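Putative cell surface protein (Streptococcus pyogenes, PDB 4OFQ) is the calcium-binding, beta-sandwich C-terminal domain of AspA, an antigen I/II-family surface adhesin, and probably contributes to bacterial adhesion. Local coordinates at residues D68-D72 with E73-G77. Residues are numbered along the deposited sequence; the frame is centred on the assembly and turned at random.
Sequences DDYKD and EAIDG. With CA (calcium ion), chain C.
The carbonyl of Lys71 takes two backbone N-H groups from the chain that curls back toward it. Ile75 N donates to Lys71 O at 2.8 Å, almost end-on to the carbonyl (C=O...N 175°), whereas Ala74 N reaches the same oxygen at 3.0 Å from well above the carbonyl plane. Gripped twice, Lys71 O helps to hold a type I beta-turn with Asp72 and Glu73 at its corners, the bond from Ile75 N adding an overlapping i+4 to i closure. On the opposite side of the Lys71-Asp72 peptide, Asp72 N donates to a water at 3.0 Å, and that water is itself a calcium ligand. The ion is held besides by Asp69 OD1 and Tyr70 O, each at 2.4 Å, and by the carbonyl oxygens of Val124 and Glu126. Asp72 OD2 accepts from Glu126 N, consistent with a second-shell role in placing the Glu126 carbonyl.

Farther out, Lys71 and Glu73 run side by side as extended chains. Their charged ends stay too far apart for a salt bridge; one water joins them instead, accepting from Lys71 NZ and donating to Glu73 OE1, while Lys71 NZ is also hydrogen-bonded to Asp165 O. Lys71 CG lies against the Ala74 methyl.

Packing is centred on the Tyr70 ring. With CG set between the backbone N and carbonyl carbon (chi1 58°), the ring extends along the returning chain: Ile75 CG2 meets Tyr70 CD2 obliquely at 3.6 Å, and Gly77 CA lies 3.4 Å from Tyr70 OH, which is hydrogen-bonded to His101 NE2. Ile75 also packs on Phe155 and Ile166.

Here a type I turn just after strand 64-70 carries the chain from one sheet of the domain to strand 75-76 of another, exemplifying a beta-sandwich inter-sheet connection coupled to a calcium site.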
ATOM      1  N   ASP A  68     -19.725  -0.312  -2.004  1.00 12.33           N
ATOM      2  CA  ASP A  68     -18.371  -0.597  -1.599  1.00 12.60           C
ATOM      3  C   ASP A  68     -18.083   0.239  -0.377  1.00 11.39           C
ATOM      4  O   ASP A  68     -18.017   1.462  -0.455  1.00 10.76           O
ATOM      5  CB  ASP A  68     -17.352  -0.293  -2.691  1.00 13.86           C
ATOM      6  CG  ASP A  68     -15.943  -0.700  -2.279  1.00 13.52           C
ATOM      7  OD1 ASP A  68     -15.407  -0.087  -1.334  1.00 10.96           O
ATOM      8  OD2 ASP A  68     -15.390  -1.633  -2.892  1.00 12.16           O
ATOM      9  N   ASP A  69     -17.919  -0.443   0.750  1.00 10.66           N
ATOM     10  CA  ASP A  69     -17.650   0.182   2.031  1.00 13.23           C
ATOM     11  C   ASP A  69     -16.154   0.071   2.318  1.00 10.87           C
ATOM     12  O   ASP A  69     -15.666  -0.955   2.811  1.00 11.17           O
ATOM     13  CB  ASP A  69     -18.477  -0.523   3.123  1.00 15.09           C
ATOM     14  CG  ASP A  69     -18.295   0.085   4.498  1.00 16.61           C
ATOM     15  OD1 ASP A  69     -17.391   0.923   4.682  1.00 15.43           O
ATOM     16  OD2 ASP A  69     -19.058  -0.294   5.416  1.00 18.75           O
ATOM     17  N   TYR A  70     -15.425   1.130   1.996  1.00 10.40           N
ATOM     18  CA  TYR A  70     -13.991   1.180   2.263  1.00 10.22           C
ATOM     19  C   TYR A  70     -13.781   1.795   3.635  1.00 12.42           C
ATOM     20  O   TYR A  70     -14.612   2.589   4.091  1.00 11.28           O
ATOM     21  CB  TYR A  70     -13.272   2.015   1.198  1.00  9.54           C
ATOM     22  CG  TYR A  70     -13.775   3.452   1.092  1.00 13.21           C
ATOM     23  CD1 TYR A  70     -14.828   3.783   0.240  1.00 13.33           C
ATOM     24  CD2 TYR A  70     -13.196   4.472   1.836  1.00  9.82           C
ATOM     25  CE1 TYR A  70     -15.300   5.092   0.148  1.00 13.04           C
ATOM     26  CE2 TYR A  70     -13.654   5.785   1.744  1.00  9.99           C
ATOM     27  CZ  TYR A  70     -14.703   6.085   0.893  1.00 13.66           C
ATOM     28  OH  TYR A  70     -15.142   7.394   0.798  1.00 10.18           O
ATOM     29  N   LYS A  71     -12.688   1.426   4.304  1.00 12.59           N
ATOM     30  CA  LYS A  71     -12.365   2.043   5.594  1.00 11.80           C
ATOM     31  C   LYS A  71     -11.929   3.488   5.359  1.00 12.33           C
ATOM     32  O   LYS A  71     -10.830   3.748   4.845  1.00 12.52           O
ATOM     33  CB  LYS A  71     -11.252   1.274   6.294  1.00 12.16           C
ATOM     34  CG  LYS A  71     -10.842   1.874   7.624  1.00 17.39           C
ATOM     35  CD  LYS A  71      -9.945   0.910   8.374  1.00 15.98           C
ATOM     36  CE  LYS A  71      -9.326   1.560   9.604  1.00 19.43           C
ATOM     37  NZ  LYS A  71      -8.435   0.575  10.310  1.00 24.97           N
ATOM     38  N   ASP A  72     -12.777   4.431   5.742  1.00 12.74           N
ATOM     39  CA  ASP A  72     -12.547   5.814   5.330  1.00 12.27           C
ATOM     40  C   ASP A  72     -11.411   6.528   6.079  1.00 13.63           C
ATOM     41  O   ASP A  72     -10.985   7.599   5.674  1.00 20.18           O
ATOM     42  CB  ASP A  72     -13.859   6.629   5.303  1.00 15.24           C
ATOM     43  CG  ASP A  72     -14.449   6.881   6.686  1.00 19.21           C
ATOM     44  OD1 ASP A  72     -13.700   6.986   7.680  1.00 16.80           O
ATOM     45  OD2 ASP A  72     -15.690   6.999   6.767  1.00 16.53           O
ATOM     46  N   GLU A  73     -10.925   5.924   7.160  1.00 17.49           N
ATOM     47  CA  GLU A  73      -9.753   6.441   7.875  1.00 19.42           C
ATOM     48  C   GLU A  73      -8.472   6.092   7.124  1.00 17.48           C
ATOM     49  O   GLU A  73      -7.444   6.756   7.267  1.00 18.03           O
ATOM     50  CB  GLU A  73      -9.684   5.849   9.282  1.00 27.00           C
ATOM     51  CG  GLU A  73      -8.510   6.349  10.118  1.00 41.39           C
ATOM     52  CD  GLU A  73      -8.127   5.396  11.246  1.00 52.22           C
ATOM     53  OE1 GLU A  73      -8.944   4.515  11.594  1.00 53.44           O
ATOM     54  OE2 GLU A  73      -7.000   5.529  11.777  1.00 51.29           O
ATOM     55  N   ALA A  74      -8.544   5.045   6.315  1.00 11.75           N
ATOM     56  CA  ALA A  74      -7.368   4.476   5.673  1.00 11.22           C
ATOM     57  C   ALA A  74      -7.334   4.801   4.185  1.00 13.46           C
ATOM     58  O   ALA A  74      -6.353   5.343   3.666  1.00 12.90           O
ATOM     59  CB  ALA A  74      -7.356   2.961   5.880  1.00 13.34           C
ATOM     60  N   ILE A  75      -8.420   4.464   3.505  1.00 15.82           N
ATOM     61  CA  ILE A  75      -8.520   4.673   2.076  1.00 12.63           C
ATOM     62  C   ILE A  75      -9.042   6.067   1.781  1.00 11.07           C
ATOM     63  O   ILE A  75     -10.005   6.518   2.396  1.00 10.74           O
ATOM     64  CB  ILE A  75      -9.440   3.602   1.447  1.00 12.46           C
ATOM     65  CG1 ILE A  75      -8.650   2.306   1.250  1.00  9.48           C
ATOM     66  CG2 ILE A  75     -10.001   4.070   0.134  1.00 12.77           C
ATOM     67  CD1 ILE A  75      -9.510   1.068   1.056  1.00  9.60           C
ATOM     68  N   ASP A  76      -8.375   6.770   0.872  1.00 10.11           N
ATOM     69  CA  ASP A  76      -8.903   8.028   0.346  1.00 13.78           C
ATOM     70  C   ASP A  76     -10.025   7.740  -0.660  1.00 14.31           C
ATOM     71  O   ASP A  76      -9.764   7.416  -1.815  1.00  9.38           O
ATOM     72  CB  ASP A  76      -7.781   8.833  -0.323  1.00 12.59           C
ATOM     73  CG  ASP A  76      -8.271  10.147  -0.912  1.00 15.83           C
ATOM     74  OD1 ASP A  76      -9.446  10.524  -0.664  1.00 12.76           O
ATOM     75  OD2 ASP A  76      -7.476  10.800  -1.623  1.00 14.93           O
ATOM     76  N   GLY A  77     -11.279   7.851  -0.227  1.00  9.21           N
ATOM     77  CA  GLY A  77     -12.391   7.535  -1.115  1.00 11.06           C
ATOM     78  C   GLY A  77     -12.436   8.379  -2.385  1.00 11.33           C
ATOM     79  O   GLY A  77     -12.898   7.942  -3.432  1.00 12.28           O
TER
HETATM   80 CA    CA C1401     -16.771   3.161   5.056  0.61 15.37          CA
HETATM   81  O   HOH W   1      -7.005   2.285  12.256  1.00 60.67           O
HETATM   82  O   HOH W   2     -15.431   3.742   6.913  1.00 12.51           O